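Local coordinates for SusD homolog (Bacteroides thetaiotaomicron, PDB 3EHM), which probably binds mucin O-glycans at the cell surface as a SusD-like outer-membrane lipoprotein, helping a gut symbiont to use host glycans, at residues M167-S172 against K224-K229; V238-S243 against E346-K351; S243-I248 against W341-E346; K284-S289 against I374-Q379. All blocks are in the same frame, centred on the assembly; numbering follows the deposited sequence.

Contact 1: M167-S172 against K224-K229; sequences MLADLS and KEYITK
Two helices of the alpha-helical, TPR-related SusD fold, 160-178 and 220-231, run roughly parallel here, their local axes 11.0 Å apart and inclined at 27°. The gap is bridged mainly by one large side chain, Y226. The apolar part is a CH-pi contact: L168 CB sits almost on the ring normal of Y226, 3.7 Å from the ring centroid. From there the leucine spreads along the same ring, CD1 over the CD1 side and CD2 back toward CB of the tyrosine. Y226 CG lies anti to its carbonyl carbon (chi1 -66°), which sends the ring across to helix 160-178, where its OH ends 3.6 Å from A169 CA. Helix 197-215 closes the buried side, with I211 against L168 and V212 against Y226, whereas A169 and K229 lie at the exposed margin. The polar part centres on S172. Its OG lies in the plane of the Y226 ring, at the edge, 3.3 Å from CE2. K229, its chain bent at chi3 (-57°), curls back to give S172 a weak hydrogen bond, NZ to OG 3.4 Å.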
# COMPACT_ATOMS: atom_id res chain seq x y z
N MSE A 167 17.38 5.15 -4.50
CA MSE A 167 16.89 3.81 -4.23
C MSE A 167 17.01 2.90 -5.45
O MSE A 167 17.31 1.71 -5.32
CB MSE A 167 15.43 3.85 -3.76
CG MSE A 167 14.97 2.53 -3.16
SE MSE A 167 13.15 2.61 -2.53
CE MSE A 167 13.32 4.05 -1.25
N LEU A 168 16.77 3.45 -6.63
CA LEU A 168 16.88 2.67 -7.86
C LEU A 168 18.33 2.20 -8.04
O LEU A 168 18.59 1.05 -8.40
CB LEU A 168 16.43 3.49 -9.07
CG LEU A 168 14.91 3.66 -9.27
CD1 LEU A 168 14.64 4.73 -10.30
CD2 LEU A 168 14.30 2.32 -9.70
N ALA A 169 19.27 3.09 -7.79
CA ALA A 169 20.68 2.76 -7.92
C ALA A 169 21.04 1.70 -6.88
O ALA A 169 21.77 0.75 -7.18
CB ALA A 169 21.53 4.00 -7.73
N ASP A 170 20.54 1.85 -5.66
CA ASP A 170 20.83 0.89 -4.60
C ASP A 170 20.23 -0.48 -4.91
O ASP A 170 20.85 -1.50 -4.60
CB ASP A 170 20.31 1.39 -3.25
CG ASP A 170 21.12 2.56 -2.70
OD1 ASP A 170 22.33 2.62 -2.98
OD2 ASP A 170 20.55 3.40 -1.97
N LEU A 171 19.04 -0.51 -5.49
CA LEU A 171 18.40 -1.78 -5.83
C LEU A 171 19.22 -2.51 -6.89
O LEU A 171 19.42 -3.72 -6.80
CB LEU A 171 16.97 -1.56 -6.34
CG LEU A 171 15.93 -1.24 -5.26
CD1 LEU A 171 14.59 -0.89 -5.90
CD2 LEU A 171 15.77 -2.45 -4.33
N SER A 172 19.71 -1.78 -7.88
CA SER A 172 20.53 -2.39 -8.93
C SER A 172 21.81 -2.95 -8.33
O SER A 172 22.31 -3.98 -8.77
CB SER A 172 20.87 -1.37 -10.01
OG SER A 172 19.71 -0.92 -10.67
N LYS A 224 12.96 5.04 -17.81
CA LYS A 224 13.62 4.26 -18.86
C LYS A 224 15.03 3.83 -18.46
O LYS A 224 15.55 2.85 -18.98
CB LYS A 224 13.69 5.08 -20.15
CG LYS A 224 12.34 5.39 -20.78
CD LYS A 224 12.50 6.32 -21.97
CE LYS A 224 11.18 6.52 -22.72
NZ LYS A 224 11.30 7.57 -23.77
N GLU A 225 15.64 4.56 -17.53
CA GLU A 225 16.99 4.21 -17.10
C GLU A 225 17.03 2.90 -16.32
O GLU A 225 18.08 2.27 -16.23
CB GLU A 225 17.58 5.33 -16.22
CG GLU A 225 19.10 5.25 -16.03
CD GLU A 225 19.63 6.25 -15.00
OE1 GLU A 225 19.03 7.33 -14.84
OE2 GLU A 225 20.67 5.95 -14.37
N TYR A 226 15.89 2.47 -15.78
CA TYR A 226 15.85 1.24 -14.99
C TYR A 226 14.80 0.19 -15.32
O TYR A 226 14.97 -0.98 -14.97
CB TYR A 226 15.73 1.57 -13.50
CG TYR A 226 16.92 2.28 -12.90
CD1 TYR A 226 17.08 3.66 -13.02
CD2 TYR A 226 17.88 1.56 -12.19
CE1 TYR A 226 18.18 4.31 -12.45
CE2 TYR A 226 18.98 2.20 -11.62
CZ TYR A 226 19.12 3.57 -11.75
OH TYR A 226 20.19 4.20 -11.17
N ILE A 227 13.70 0.59 -15.96
CA ILE A 227 12.64 -0.37 -16.26
C ILE A 227 13.12 -1.52 -17.14
O ILE A 227 12.70 -2.67 -16.96
CB ILE A 227 11.43 0.32 -16.92
CG1 ILE A 227 10.23 -0.63 -16.92
CG2 ILE A 227 11.76 0.74 -18.34
CD1 ILE A 227 8.91 0.08 -17.13
N THR A 228 14.01 -1.23 -18.08
CA THR A 228 14.54 -2.26 -18.96
C THR A 228 15.43 -3.21 -18.17
O THR A 228 15.38 -4.42 -18.37
CB THR A 228 15.35 -1.64 -20.12
OG1 THR A 228 14.48 -0.83 -20.92
CG2 THR A 228 15.96 -2.74 -20.98
N LYS A 229 16.24 -2.67 -17.26
CA LYS A 229 17.13 -3.50 -16.45
C LYS A 229 16.33 -4.39 -15.50
O LYS A 229 16.72 -5.52 -15.21
CB LYS A 229 18.09 -2.63 -15.63
CG LYS A 229 18.89 -1.63 -16.44
CD LYS A 229 20.16 -1.19 -15.71
CE LYS A 229 19.88 -0.61 -14.34
NZ LYS A 229 21.14 -0.19 -13.63

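Contact 2: V238-S243 against E346-K351; sequences VIEDIS and ETYFLK
Two hydroxyls of helix 344-356 reach out to consecutive backbone carbonyls of the loop 238-243, and so fix an irregular stretch of chain against a helix flank. The tight part lies at T347. Its OG1, anti to the carbonyl carbon (chi1 -64°), donates to I239 O over only 2.6 Å, in the plane of that carbonyl. The other branch of T347, CG2, is anti to the backbone N and turns to V238, whose CG2 it meets at 3.7 Å; the two side chains cross obliquely. V238, I239 and T347 are all buried, so the short bond satisfies polar atoms inside an apolar setting.

One residue on, Y348 OH donates to E240 O at 3.0 Å, in the carbonyl plane and on a lone pair (C=O...O angle 125°). The carbonyl oxygen lies near the plane of the phenol ring, at its edge, and E240 CB touches the same hydroxyl at 3.6 Å. Beyond this the contact loosens toward solvent. The E240 side chain extends past CG, crosses K351 at about a right angle and forms only a long salt bridge, OE2 to NZ 3.9 Å, with the lysine bent at chi3 (68°) to meet it.

The loop joins helix 220-231 to strand 246-248. S206 of helix 197-215 bonds to I239 N and packs on V238; I242 of the loop rests on Q377 and E378 of helix 364-378, which also meets Y348 through Q370 and K351 through F367.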
# COMPACT_ATOMS: atom_id res chain seq x y z
N VAL A 238 11.48 -10.81 -12.59
CA VAL A 238 10.60 -10.23 -11.58
C VAL A 238 9.62 -11.29 -11.08
O VAL A 238 9.65 -12.43 -11.54
CB VAL A 238 9.80 -9.04 -12.14
CG1 VAL A 238 10.74 -7.87 -12.42
CG2 VAL A 238 9.09 -9.45 -13.42
N ILE A 239 8.76 -10.91 -10.14
CA ILE A 239 7.78 -11.84 -9.59
C ILE A 239 6.62 -12.00 -10.58
O ILE A 239 5.79 -11.09 -10.72
CB ILE A 239 7.25 -11.34 -8.23
CG1 ILE A 239 8.40 -11.30 -7.21
CG2 ILE A 239 6.15 -12.27 -7.72
CD1 ILE A 239 8.03 -10.69 -5.87
N GLU A 240 6.57 -13.14 -11.25
CA GLU A 240 5.51 -13.39 -12.24
C GLU A 240 4.68 -14.61 -11.89
O GLU A 240 3.66 -14.88 -12.52
CB GLU A 240 6.12 -13.62 -13.62
CG GLU A 240 7.11 -12.57 -14.07
CD GLU A 240 7.68 -12.89 -15.44
OE1 GLU A 240 8.14 -14.03 -15.64
OE2 GLU A 240 7.67 -11.99 -16.31
N ASP A 241 5.12 -15.36 -10.88
CA ASP A 241 4.42 -16.56 -10.45
C ASP A 241 4.03 -16.39 -8.99
O ASP A 241 4.76 -15.77 -8.22
CB ASP A 241 5.34 -17.77 -10.63
CG ASP A 241 5.90 -17.87 -12.04
OD1 ASP A 241 5.14 -18.26 -12.95
OD2 ASP A 241 7.09 -17.55 -12.24
N ILE A 242 2.89 -16.95 -8.60
CA ILE A 242 2.45 -16.82 -7.22
C ILE A 242 3.49 -17.42 -6.26
O ILE A 242 3.66 -16.95 -5.13
CB ILE A 242 1.08 -17.51 -7.01
CG1 ILE A 242 0.03 -16.82 -7.89
CG2 ILE A 242 0.68 -17.45 -5.55
CD1 ILE A 242 -1.33 -17.50 -7.88
N SER A 243 4.20 -18.44 -6.72
CA SER A 243 5.22 -19.10 -5.91
C SER A 243 6.38 -18.18 -5.55
O SER A 243 7.16 -18.47 -4.64
CB SER A 243 5.74 -20.35 -6.63
OG SER A 243 6.32 -20.01 -7.88
N GLU A 346 0.49 -7.81 -9.27
CA GLU A 346 0.92 -6.43 -9.39
C GLU A 346 1.90 -6.27 -10.56
O GLU A 346 1.82 -5.30 -11.32
CB GLU A 346 1.60 -5.94 -8.11
CG GLU A 346 1.81 -4.43 -8.10
CD GLU A 346 2.61 -3.93 -6.92
OE1 GLU A 346 2.60 -4.59 -5.85
OE2 GLU A 346 3.24 -2.87 -7.06
N THR A 347 2.80 -7.23 -10.70
CA THR A 347 3.78 -7.19 -11.79
C THR A 347 3.09 -7.03 -13.14
O THR A 347 3.52 -6.22 -13.98
CB THR A 347 4.64 -8.47 -11.80
OG1 THR A 347 5.40 -8.54 -10.59
CG2 THR A 347 5.59 -8.46 -12.99
N TYR A 348 2.03 -7.79 -13.37
CA TYR A 348 1.33 -7.69 -14.64
C TYR A 348 0.67 -6.34 -14.87
O TYR A 348 0.68 -5.82 -15.98
CB TYR A 348 0.30 -8.82 -14.78
CG TYR A 348 0.95 -10.17 -14.92
CD1 TYR A 348 1.24 -10.95 -13.80
CD2 TYR A 348 1.35 -10.65 -16.17
CE1 TYR A 348 1.90 -12.16 -13.92
CE2 TYR A 348 2.02 -11.86 -16.30
CZ TYR A 348 2.29 -12.61 -15.17
OH TYR A 348 2.97 -13.80 -15.28
N PHE A 349 0.10 -5.75 -13.82
CA PHE A 349 -0.55 -4.45 -13.98
C PHE A 349 0.48 -3.36 -14.21
O PHE A 349 0.22 -2.38 -14.91
CB PHE A 349 -1.42 -4.13 -12.76
CG PHE A 349 -2.65 -4.99 -12.67
CD1 PHE A 349 -3.61 -4.94 -13.68
CD2 PHE A 349 -2.84 -5.85 -11.60
CE1 PHE A 349 -4.74 -5.75 -13.62
CE2 PHE A 349 -3.97 -6.66 -11.53
CZ PHE A 349 -4.92 -6.61 -12.54
N LEU A 350 1.66 -3.54 -13.62
CA LEU A 350 2.75 -2.60 -13.80
C LEU A 350 3.23 -2.69 -15.25
O LEU A 350 3.49 -1.67 -15.89
CB LEU A 350 3.90 -2.94 -12.84
CG LEU A 350 3.66 -2.59 -11.37
CD1 LEU A 350 4.76 -3.20 -10.50
CD2 LEU A 350 3.61 -1.07 -11.21
N LYS A 351 3.35 -3.91 -15.76
CA LYS A 351 3.78 -4.11 -17.14
C LYS A 351 2.73 -3.54 -18.10
O LYS A 351 3.06 -2.99 -19.14
CB LYS A 351 4.01 -5.60 -17.42
CG LYS A 351 5.21 -6.17 -16.67
CD LYS A 351 5.47 -7.63 -17.02
CE LYS A 351 5.94 -7.79 -18.45
NZ LYS A 351 6.29 -9.21 -18.75

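Contact 3: S243-I248 against W341-E346; sequences SSEAKI and WFRASE
E245 OE1 is gripped by three donors: two nitrogens of R343 and a water. R343 approaches side-on, with NE at 3.0 Å and NH2 at 3.1 Å from this one oxygen, which lies in the guanidinium plane. The carboxylate is turned 48° from that plane, so NH2 uses the syn lone pair of OE1 while NE comes from above the carboxylate. The water donates to OE1 and accepts from A344 N in the first turn of helix 344-356, linking the carboxylate to the helix start. E245 CG takes the crowded position between backbone N and carbonyl carbon (chi1 73°), laying the chain alongside R343. K247 NZ takes the other oxygen, OE2, at 2.7 Å through its anti lone pair. The buried carboxylate thus has a cation on each oxygen, which would be expected to keep it ionised; Y340 adds a cation-pi contact to R343.

Alongside, A246 pairs with F342 as an antiparallel hydrogen-bonded pair, A246 N to F342 O being 2.9 Å. A246 O is doubly held, by W341 N at 2.9 Å and by F342 N at 3.3 Å. The methyl group of A246 packs on W341 CB at 4.0 Å. With W341 and F342 both facing A246, the arrangement is a classic beta bulge, set in the small two-stranded antiparallel sheet formed by 246-248 and 339-342, just before helix 344-356.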
# COMPACT_ATOMS: atom_id res chain seq x y z
N SER A 243 4.20 -18.44 -6.72
CA SER A 243 5.22 -19.10 -5.91
C SER A 243 6.38 -18.18 -5.55
O SER A 243 7.16 -18.47 -4.64
CB SER A 243 5.74 -20.35 -6.63
OG SER A 243 6.32 -20.01 -7.88
N SER A 244 6.51 -17.06 -6.26
CA SER A 244 7.59 -16.11 -6.00
C SER A 244 7.12 -14.87 -5.23
O SER A 244 7.92 -13.97 -4.94
CB SER A 244 8.24 -15.66 -7.31
OG SER A 244 8.95 -16.72 -7.92
N GLU A 245 5.84 -14.82 -4.89
CA GLU A 245 5.30 -13.66 -4.17
C GLU A 245 5.99 -13.48 -2.83
O GLU A 245 6.43 -14.45 -2.20
CB GLU A 245 3.79 -13.82 -3.95
CG GLU A 245 3.41 -14.85 -2.89
CD GLU A 245 1.91 -15.07 -2.79
OE1 GLU A 245 1.15 -14.35 -3.47
OE2 GLU A 245 1.49 -15.96 -2.02
N ALA A 246 6.09 -12.23 -2.39
CA ALA A 246 6.72 -11.92 -1.11
C ALA A 246 5.65 -11.66 -0.07
O ALA A 246 4.92 -10.66 -0.15
CB ALA A 246 7.63 -10.71 -1.25
N LYS A 247 5.54 -12.55 0.91
CA LYS A 247 4.56 -12.39 1.97
C LYS A 247 5.13 -12.90 3.28
O LYS A 247 6.07 -13.70 3.30
CB LYS A 247 3.26 -13.13 1.64
CG LYS A 247 3.40 -14.64 1.52
CD LYS A 247 2.03 -15.30 1.32
CE LYS A 247 2.15 -16.81 1.18
NZ LYS A 247 2.87 -17.20 -0.07
N ILE A 248 4.56 -12.43 4.38
CA ILE A 248 5.01 -12.86 5.70
C ILE A 248 3.82 -13.40 6.48
O ILE A 248 2.73 -12.82 6.44
CB ILE A 248 5.68 -11.69 6.46
CG1 ILE A 248 6.30 -12.20 7.77
CG2 ILE A 248 4.67 -10.58 6.73
CD1 ILE A 248 7.14 -11.16 8.49
N TRP A 341 3.74 -8.16 0.72
CA TRP A 341 4.69 -7.11 0.35
C TRP A 341 4.61 -6.86 -1.16
O TRP A 341 4.59 -5.72 -1.61
CB TRP A 341 6.12 -7.54 0.68
CG TRP A 341 6.49 -7.57 2.13
CD1 TRP A 341 5.66 -7.38 3.20
CD2 TRP A 341 7.79 -7.84 2.67
NE1 TRP A 341 6.37 -7.53 4.38
CE2 TRP A 341 7.68 -7.82 4.07
CE3 TRP A 341 9.03 -8.12 2.09
CZ2 TRP A 341 8.77 -8.05 4.92
CZ3 TRP A 341 10.12 -8.35 2.93
CH2 TRP A 341 9.98 -8.32 4.33
N PHE A 342 4.59 -7.95 -1.93
CA PHE A 342 4.53 -7.84 -3.38
C PHE A 342 4.00 -9.13 -3.98
O PHE A 342 4.50 -10.21 -3.67
CB PHE A 342 5.93 -7.54 -3.94
CG PHE A 342 5.92 -6.84 -5.27
CD1 PHE A 342 5.41 -7.47 -6.40
CD2 PHE A 342 6.41 -5.54 -5.39
CE1 PHE A 342 5.38 -6.81 -7.64
CE2 PHE A 342 6.39 -4.88 -6.62
CZ PHE A 342 5.87 -5.52 -7.75
N ARG A 343 2.99 -9.02 -4.85
CA ARG A 343 2.41 -10.21 -5.46
C ARG A 343 2.55 -10.21 -6.97
O ARG A 343 2.69 -9.16 -7.60
CB ARG A 343 0.93 -10.32 -5.09
CG ARG A 343 0.67 -10.09 -3.61
CD ARG A 343 -0.71 -10.57 -3.20
NE ARG A 343 -0.79 -12.03 -3.18
CZ ARG A 343 -1.86 -12.71 -2.77
NH1 ARG A 343 -2.93 -12.06 -2.34
NH2 ARG A 343 -1.85 -14.03 -2.78
N ALA A 344 2.48 -11.40 -7.56
CA ALA A 344 2.62 -11.55 -9.00
C ALA A 344 1.62 -10.72 -9.80
O ALA A 344 1.97 -10.15 -10.84
CB ALA A 344 2.49 -13.03 -9.38
N SER A 345 0.39 -10.62 -9.32
CA SER A 345 -0.61 -9.85 -10.05
C SER A 345 -0.17 -8.40 -10.26
O SER A 345 -0.42 -7.83 -11.32
CB SER A 345 -1.97 -9.89 -9.33
OG SER A 345 -1.89 -9.39 -8.01
N GLU A 346 0.49 -7.81 -9.27
CA GLU A 346 0.92 -6.43 -9.39
C GLU A 346 1.90 -6.27 -10.56
O GLU A 346 1.82 -5.30 -11.32
CB GLU A 346 1.60 -5.94 -8.11
CG GLU A 346 1.81 -4.43 -8.10
CD GLU A 346 2.61 -3.93 -6.92
OE1 GLU A 346 2.60 -4.59 -5.85
OE2 GLU A 346 3.24 -2.87 -7.06
O HOH W 1 1.28 -13.64 -6.16

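Contact 4: K284-S289 against I374-Q379; sequences KDPRLS and ISFQEQ
R287 and F376 cross at about a right angle, with the guanidinium and ring planes inclined at 52°. F376 CE1 lies over one face of the guanidinium, 3.6 Å above its plane but displaced toward the rim, so the ring meets it obliquely rather than in a flat stack. The edge of the guanidinium is taken by polar groups. D285 faces it side-on and receives two bonds, one on each oxygen and both through syn lone pairs: R287 NE to OD1 at 2.8 Å, nearly straight at 168°, and R287 NH2 to OD2 at 2.7 Å. The remaining nitrogen, R287 NH1, donates to S375 OG at 2.9 Å, a more bent bond that reaches across to helix 364-378. The bonds along its edge, to D285 and to S375, therefore fix the rotation of the guanidinium.

D285 has a second task. Its CG stands anti to the backbone N (chi1 -152°), bringing OD1 to R287 N at 3.0 Å as a capping bond for the turn leading into helix 287-291. Between these two residues the P286 side chain crosses F376 at about a right angle, its CG close to CE2 at 3.3 Å. Q379, bent at chi2, touches the arginine chain, CG to CG 4.1 Å.

K284, with positive phi, closes a Schellman motif just after helix 274-282, so the segment links two helices. L443 of helix 429-445 packs on D285 and R287, A444 touches S375, and Y387 meets the F376 ring.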
# COMPACT_ATOMS: atom_id res chain seq x y z
N LYS A 284 -19.58 -7.42 -10.18
CA LYS A 284 -19.97 -8.81 -9.94
C LYS A 284 -18.68 -9.61 -9.74
O LYS A 284 -18.47 -10.68 -10.33
CB LYS A 284 -20.77 -9.36 -11.13
CG LYS A 284 -22.11 -8.65 -11.34
CD LYS A 284 -22.99 -9.41 -12.33
CE LYS A 284 -24.42 -8.87 -12.32
NZ LYS A 284 -25.36 -9.70 -13.14
N ASP A 285 -17.82 -9.07 -8.87
CA ASP A 285 -16.51 -9.64 -8.56
C ASP A 285 -16.57 -10.77 -7.53
O ASP A 285 -17.01 -10.55 -6.40
CB ASP A 285 -15.61 -8.53 -8.03
CG ASP A 285 -14.14 -8.78 -8.29
OD1 ASP A 285 -13.65 -9.91 -8.04
OD2 ASP A 285 -13.46 -7.84 -8.74
N PRO A 286 -16.11 -11.98 -7.90
CA PRO A 286 -16.13 -13.10 -6.96
C PRO A 286 -15.16 -12.89 -5.79
O PRO A 286 -15.16 -13.66 -4.82
CB PRO A 286 -15.73 -14.28 -7.84
CG PRO A 286 -14.79 -13.64 -8.82
CD PRO A 286 -15.53 -12.38 -9.19
N ARG A 287 -14.33 -11.86 -5.88
CA ARG A 287 -13.39 -11.57 -4.81
C ARG A 287 -14.08 -10.92 -3.62
O ARG A 287 -13.52 -10.84 -2.53
CB ARG A 287 -12.25 -10.67 -5.32
CG ARG A 287 -11.23 -11.44 -6.16
CD ARG A 287 -10.23 -10.52 -6.86
NE ARG A 287 -10.88 -9.63 -7.81
CZ ARG A 287 -10.24 -8.84 -8.66
NH1 ARG A 287 -8.91 -8.83 -8.68
NH2 ARG A 287 -10.92 -8.07 -9.49
N LEU A 288 -15.32 -10.46 -3.82
CA LEU A 288 -16.07 -9.85 -2.74
C LEU A 288 -16.18 -10.83 -1.58
O LEU A 288 -15.89 -10.50 -0.42
CB LEU A 288 -17.48 -9.46 -3.22
CG LEU A 288 -18.44 -8.90 -2.16
CD1 LEU A 288 -17.81 -7.70 -1.45
CD2 LEU A 288 -19.74 -8.51 -2.83
N SER A 289 -16.59 -12.06 -1.90
CA SER A 289 -16.75 -13.11 -0.90
C SER A 289 -15.42 -13.60 -0.34
O SER A 289 -15.35 -14.09 0.79
CB SER A 289 -17.51 -14.29 -1.50
OG SER A 289 -17.72 -15.30 -0.53
N ILE A 374 -4.31 -13.80 -12.73
CA ILE A 374 -3.41 -14.16 -11.64
C ILE A 374 -4.02 -13.78 -10.29
O ILE A 374 -3.89 -14.52 -9.31
CB ILE A 374 -2.03 -13.46 -11.80
CG1 ILE A 374 -1.25 -14.13 -12.93
CG2 ILE A 374 -1.25 -13.52 -10.50
CD1 ILE A 374 -0.88 -15.59 -12.65
N SER A 375 -4.70 -12.64 -10.24
CA SER A 375 -5.32 -12.21 -8.99
C SER A 375 -6.40 -13.20 -8.57
O SER A 375 -6.51 -13.53 -7.39
CB SER A 375 -5.92 -10.81 -9.13
OG SER A 375 -6.60 -10.45 -7.94
N PHE A 376 -7.20 -13.65 -9.53
CA PHE A 376 -8.26 -14.62 -9.22
C PHE A 376 -7.63 -15.88 -8.66
O PHE A 376 -8.16 -16.50 -7.73
CB PHE A 376 -9.06 -14.95 -10.49
CG PHE A 376 -10.23 -14.03 -10.73
CD1 PHE A 376 -10.09 -12.65 -10.60
CD2 PHE A 376 -11.47 -14.54 -11.09
CE1 PHE A 376 -11.17 -11.80 -10.83
CE2 PHE A 376 -12.55 -13.70 -11.31
CZ PHE A 376 -12.40 -12.33 -11.18
N GLN A 377 -6.50 -16.28 -9.23
CA GLN A 377 -5.81 -17.47 -8.76
C GLN A 377 -5.26 -17.23 -7.36
O GLN A 377 -5.35 -18.10 -6.50
CB GLN A 377 -4.68 -17.83 -9.72
CG GLN A 377 -5.15 -18.35 -11.07
CD GLN A 377 -4.00 -18.69 -11.99
OE1 GLN A 377 -3.07 -19.40 -11.61
NE2 GLN A 377 -4.05 -18.19 -13.22
N GLU A 378 -4.72 -16.04 -7.13
CA GLU A 378 -4.18 -15.71 -5.81
C GLU A 378 -5.28 -15.81 -4.76
O GLU A 378 -5.04 -16.28 -3.64
CB GLU A 378 -3.60 -14.28 -5.82
CG GLU A 378 -2.46 -14.08 -6.80
CD GLU A 378 -1.93 -12.66 -6.86
OE1 GLU A 378 -2.71 -11.70 -6.66
OE2 GLU A 378 -0.73 -12.49 -7.13
N GLN A 379 -6.48 -15.38 -5.11
CA GLN A 379 -7.61 -15.40 -4.19
C GLN A 379 -8.43 -16.68 -4.21
O GLN A 379 -9.42 -16.81 -3.49
CB GLN A 379 -8.52 -14.20 -4.47
CG GLN A 379 -7.77 -12.87 -4.53
CD GLN A 379 -7.00 -12.58 -3.25
OE1 GLN A 379 -6.05 -11.80 -3.24
NE2 GLN A 379 -7.43 -13.19 -2.15

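Overall arrangement
Contacts 2, 3 and 4 form one connected region, while contact 1 stands apart, its centre about 17 Å from that of contact 2 and about 32 Å from that of contact 4. Contacts 2 and 3 are closest, with centres about 8 Å apart; they share S243 and E346, and A344 CB packs on the backbone of E240 and D241. Contact 4 lies about 16 Å from both, centre to centre, and joins them through helix 364-378: S345 OG and E378 OE1, 2.8 Å apart, are probably hydrogen-bonded, and I242 CD1 rests on E378 CG. Helices 344-356 and 364-378, consecutive in the chain, thus tie the three together within the SusD-like fold.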